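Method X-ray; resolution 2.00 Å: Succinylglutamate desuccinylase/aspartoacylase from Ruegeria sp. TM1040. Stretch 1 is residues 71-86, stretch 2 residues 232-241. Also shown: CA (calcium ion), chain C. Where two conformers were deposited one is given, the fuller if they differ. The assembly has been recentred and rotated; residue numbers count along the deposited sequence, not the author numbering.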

# COMPACT_ATOMS: atom_id res chain seq x y z
N GLU A 71 25.94 8.69 21.93
CA GLU A 71 26.55 9.43 23.04
C GLU A 71 28.08 9.36 22.97
O GLU A 71 28.77 10.35 23.12
N LEU A 72 28.60 8.17 22.69
CA LEU A 72 30.04 8.00 22.51
C LEU A 72 30.58 8.95 21.43
O LEU A 72 31.57 9.63 21.65
N ALA A 73 29.89 9.03 20.30
CA ALA A 73 30.41 9.82 19.17
C ALA A 73 30.37 11.32 19.50
O ALA A 73 31.21 12.09 19.04
N ALA A 74 29.39 11.71 20.30
CA ALA A 74 29.15 13.13 20.58
C ALA A 74 29.94 13.64 21.77
O ALA A 74 30.08 14.82 21.92
N THR A 75 30.41 12.76 22.65
CA THR A 75 30.97 13.21 23.92
C THR A 75 32.44 12.78 24.17
O THR A 75 33.00 13.12 25.17
N THR A 76 33.07 12.05 23.26
CA THR A 76 34.43 11.55 23.51
C THR A 76 35.39 12.52 22.87
O THR A 76 35.21 12.87 21.70
N ARG A 77 36.41 12.93 23.62
CA ARG A 77 37.46 13.83 23.11
C ARG A 77 38.62 13.04 22.51
O ARG A 77 38.97 11.97 23.01
N ALA A 78 39.23 13.58 21.46
CA ALA A 78 40.39 12.91 20.85
C ALA A 78 41.42 12.59 21.90
O ALA A 78 41.99 11.50 21.91
N GLU A 79 41.63 13.54 22.81
CA GLU A 79 42.62 13.42 23.87
C GLU A 79 42.35 12.28 24.87
O GLU A 79 43.22 11.93 25.65
N ASP A 80 41.13 11.73 24.87
CA ASP A 80 40.75 10.62 25.76
C ASP A 80 41.08 9.26 25.14
O ASP A 80 40.96 8.25 25.83
N VAL A 81 41.41 9.25 23.85
CA VAL A 81 41.55 8.06 23.03
C VAL A 81 43.03 7.74 22.78
O VAL A 81 43.83 8.65 22.51
N THR A 82 43.38 6.46 22.88
CA THR A 82 44.69 5.93 22.45
C THR A 82 44.42 4.78 21.47
O THR A 82 44.21 3.64 21.87
N GLY A 83 44.40 5.12 20.18
CA GLY A 83 43.92 4.20 19.16
C GLY A 83 42.90 4.92 18.30
O GLY A 83 43.03 6.12 18.04
N ARG A 84 41.89 4.18 17.87
CA ARG A 84 40.88 4.68 16.97
C ARG A 84 39.54 4.07 17.25
O ARG A 84 39.41 2.85 17.40
N LEU A 85 38.52 4.93 17.30
CA LEU A 85 37.13 4.49 17.31
C LEU A 85 36.49 4.77 15.94
O LEU A 85 36.51 5.88 15.49
N ILE A 86 35.94 3.76 15.27
CA ILE A 86 35.10 4.00 14.07
C ILE A 86 33.67 3.65 14.52
O ILE A 86 33.36 2.46 14.78
N VAL A 232 34.55 -2.50 27.55
CA VAL A 232 35.32 -3.21 26.52
C VAL A 232 36.36 -2.27 25.89
O VAL A 232 37.47 -2.71 25.56
N LEU A 233 36.01 -1.00 25.72
CA LEU A 233 36.99 -0.04 25.19
C LEU A 233 38.21 0.17 26.12
O LEU A 233 39.34 0.38 25.62
N ILE A 234 38.00 0.09 27.43
CA ILE A 234 39.12 0.05 28.40
C ILE A 234 39.91 -1.28 28.25
O ILE A 234 41.14 -1.26 28.20
N HIS A 235 39.20 -2.40 28.19
CA HIS A 235 39.81 -3.73 28.00
C HIS A 235 40.71 -3.75 26.74
O HIS A 235 41.82 -4.32 26.76
N PHE A 236 40.24 -3.10 25.67
CA PHE A 236 41.00 -3.03 24.42
C PHE A 236 42.08 -1.94 24.41
O PHE A 236 42.79 -1.78 23.41
N GLY A 237 42.18 -1.19 25.51
CA GLY A 237 43.22 -0.19 25.66
C GLY A 237 42.98 1.09 24.89
O GLY A 237 43.88 1.91 24.76
N ILE A 238 41.76 1.31 24.41
CA ILE A 238 41.50 2.49 23.59
C ILE A 238 41.07 3.69 24.44
O ILE A 238 41.41 4.85 24.11
N LEU A 239 40.27 3.42 25.47
CA LEU A 239 39.87 4.42 26.47
C LEU A 239 40.58 4.04 27.76
O LEU A 239 41.05 2.91 27.89
N GLN A 240 40.72 4.98 28.69
CA GLN A 240 41.44 4.70 29.94
C GLN A 240 40.46 4.89 31.08
O GLN A 240 39.41 5.49 30.90
N GLY A 241 40.79 4.35 32.25
CA GLY A 241 39.92 4.48 33.42
C GLY A 241 39.72 3.13 34.08
O GLY A 241 40.33 2.15 33.67

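A metal ion can pin a loop to the end of a distant helix, as a calcium site in this Ruegeria protein illustrates. The ion is bound by Thr82 OG1 at 2.6 Å and by the carbonyl Gly237 O at 2.4 Å, and four waters are its other ligands. Because both oxygens bind the same cation, Thr82 OG1 and Gly237 O can sit 2.8 Å apart without a hydrogen bond between them. The p rotamer of Thr82 places its hydroxyl on the metal, while water 1, itself a ligand, donates to Thr82 O at 3.2 Å. Beside the site, the backbone supplies a nearly linear hydrogen bond from Thr82 N to Ile238 O, 2.8 Å long.

Gly237 has positive phi and closes the helix in a Schellman motif, after which Ile238 (m, t) enters the apolar layer. Its CG2 lies 3.7 Å from Leu85 CD2 and 4.0 Å from Val81 CG1. Leu85 (m, t) starts sideways, but its end comes nearer, bringing CD2 to 3.6 Å from Leu233 CD2. Farther out, Leu72 (t, p) and Leu233 (m, t) both point toward the opposing stretch, with Leu72 CD2 3.9 Å from Leu233 CD1. Leu239 (m, t) extends this layer, its CD2 4.1 Å from Val81 CG2 and 4.3 Å from Thr76 CG2.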

# COMPACT_ATOMS: atom_id res chain seq x y z
CB GLU A 71 26.08 8.90 24.38
CG GLU A 71 26.56 9.71 25.55
CD GLU A 71 26.23 9.09 26.86
OE1 GLU A 71 25.08 9.23 27.33
OE2 GLU A 71 27.12 8.46 27.44
CB LEU A 72 30.40 6.55 22.16
CG LEU A 72 31.91 6.24 22.29
CD1 LEU A 72 32.34 6.14 23.76
CD2 LEU A 72 32.26 4.99 21.54
CB ALA A 73 29.63 9.54 17.90
CB ALA A 74 27.65 13.36 20.83
CB THR A 75 30.08 12.76 25.12
OG1 THR A 75 30.15 11.35 25.28
CG2 THR A 75 28.62 13.17 24.90
CB THR A 76 34.61 10.19 22.85
OG1 THR A 76 33.64 9.27 23.39
CG2 THR A 76 36.04 9.65 23.05
CB ARG A 77 37.98 14.72 24.23
CG ARG A 77 36.87 15.44 25.00
CD ARG A 77 37.43 16.41 26.05
NE ARG A 77 38.09 15.74 27.17
CZ ARG A 77 39.35 15.94 27.52
NH1 ARG A 77 40.10 16.80 26.84
NH2 ARG A 77 39.85 15.29 28.56
CB ALA A 78 41.00 13.74 19.72
CB GLU A 79 42.73 14.76 24.62
CG GLU A 79 41.38 15.50 24.76
CD GLU A 79 41.12 16.57 23.69
OE1 GLU A 79 40.87 16.23 22.51
OE2 GLU A 79 41.12 17.77 24.07
CB ASP A 80 39.22 10.57 26.01
CG ASP A 80 38.62 11.88 26.57
OD1 ASP A 80 39.32 12.59 27.34
OD2 ASP A 80 37.39 12.14 26.27
CB VAL A 81 40.82 8.28 21.67
CG1 VAL A 81 41.16 7.19 20.66
CG2 VAL A 81 39.33 8.33 21.89
CB THR A 82 45.53 5.45 23.63
OG1 THR A 82 44.77 4.51 24.40
CG2 THR A 82 45.95 6.65 24.54
CB ARG A 84 41.26 4.39 15.53
CG ARG A 84 40.21 4.90 14.51
CD ARG A 84 40.74 4.93 13.10
NE ARG A 84 41.34 3.65 12.71
CZ ARG A 84 41.67 3.32 11.46
NH1 ARG A 84 41.45 4.15 10.44
NH2 ARG A 84 42.21 2.14 11.23
CB LEU A 85 36.37 5.23 18.42
CG LEU A 85 36.89 5.07 19.85
CD1 LEU A 85 36.18 6.07 20.78
CD2 LEU A 85 36.73 3.63 20.35
CB ILE A 86 35.50 3.14 12.89
CG1 ILE A 86 36.95 3.44 12.50
CG2 ILE A 86 34.59 3.40 11.69
CD1 ILE A 86 37.57 2.46 11.49
CB VAL A 232 34.46 -3.93 25.46
CG1 VAL A 232 33.55 -4.96 26.14
CG2 VAL A 232 33.66 -2.95 24.62
CB LEU A 233 36.31 1.29 24.81
CG LEU A 233 35.35 1.25 23.60
CD1 LEU A 233 34.73 2.63 23.34
CD2 LEU A 233 36.02 0.69 22.36
CB ILE A 234 38.64 0.23 29.85
CG1 ILE A 234 38.08 1.65 30.06
CG2 ILE A 234 39.81 -0.01 30.87
CD1 ILE A 234 37.26 1.88 31.41
CB HIS A 235 38.68 -4.78 27.88
CG HIS A 235 39.13 -6.21 27.67
ND1 HIS A 235 39.60 -7.01 28.70
CD2 HIS A 235 39.18 -6.97 26.55
CE1 HIS A 235 39.90 -8.20 28.21
NE2 HIS A 235 39.66 -8.21 26.92
CB PHE A 236 40.05 -2.79 23.22
CG PHE A 236 39.04 -3.91 22.97
CD1 PHE A 236 39.41 -5.25 23.06
CD2 PHE A 236 37.74 -3.61 22.59
CE1 PHE A 236 38.50 -6.26 22.78
CE2 PHE A 236 36.82 -4.63 22.32
CZ PHE A 236 37.21 -5.95 22.44
CB ILE A 238 40.44 2.19 22.49
CG1 ILE A 238 40.89 0.99 21.64
CG2 ILE A 238 40.19 3.44 21.64
CD1 ILE A 238 39.90 0.50 20.52
CB LEU A 239 38.35 4.44 26.71
CG LEU A 239 37.43 4.88 25.57
CD1 LEU A 239 35.92 4.88 25.96
CD2 LEU A 239 37.84 6.26 25.08
CB GLN A 240 42.68 5.59 30.08
CG GLN A 240 43.74 5.30 28.92
CD GLN A 240 43.53 6.21 27.70
OE1 GLN A 240 43.49 7.43 27.85
NE2 GLN A 240 43.39 5.63 26.51
CA CA C . 46.00 2.56 25.58
O HOH W 1 46.59 1.90 23.12
O HOH W 2 45.31 2.51 27.97
O HOH W 3 46.96 0.24 25.99
O HOH W 4 48.16 3.88 25.70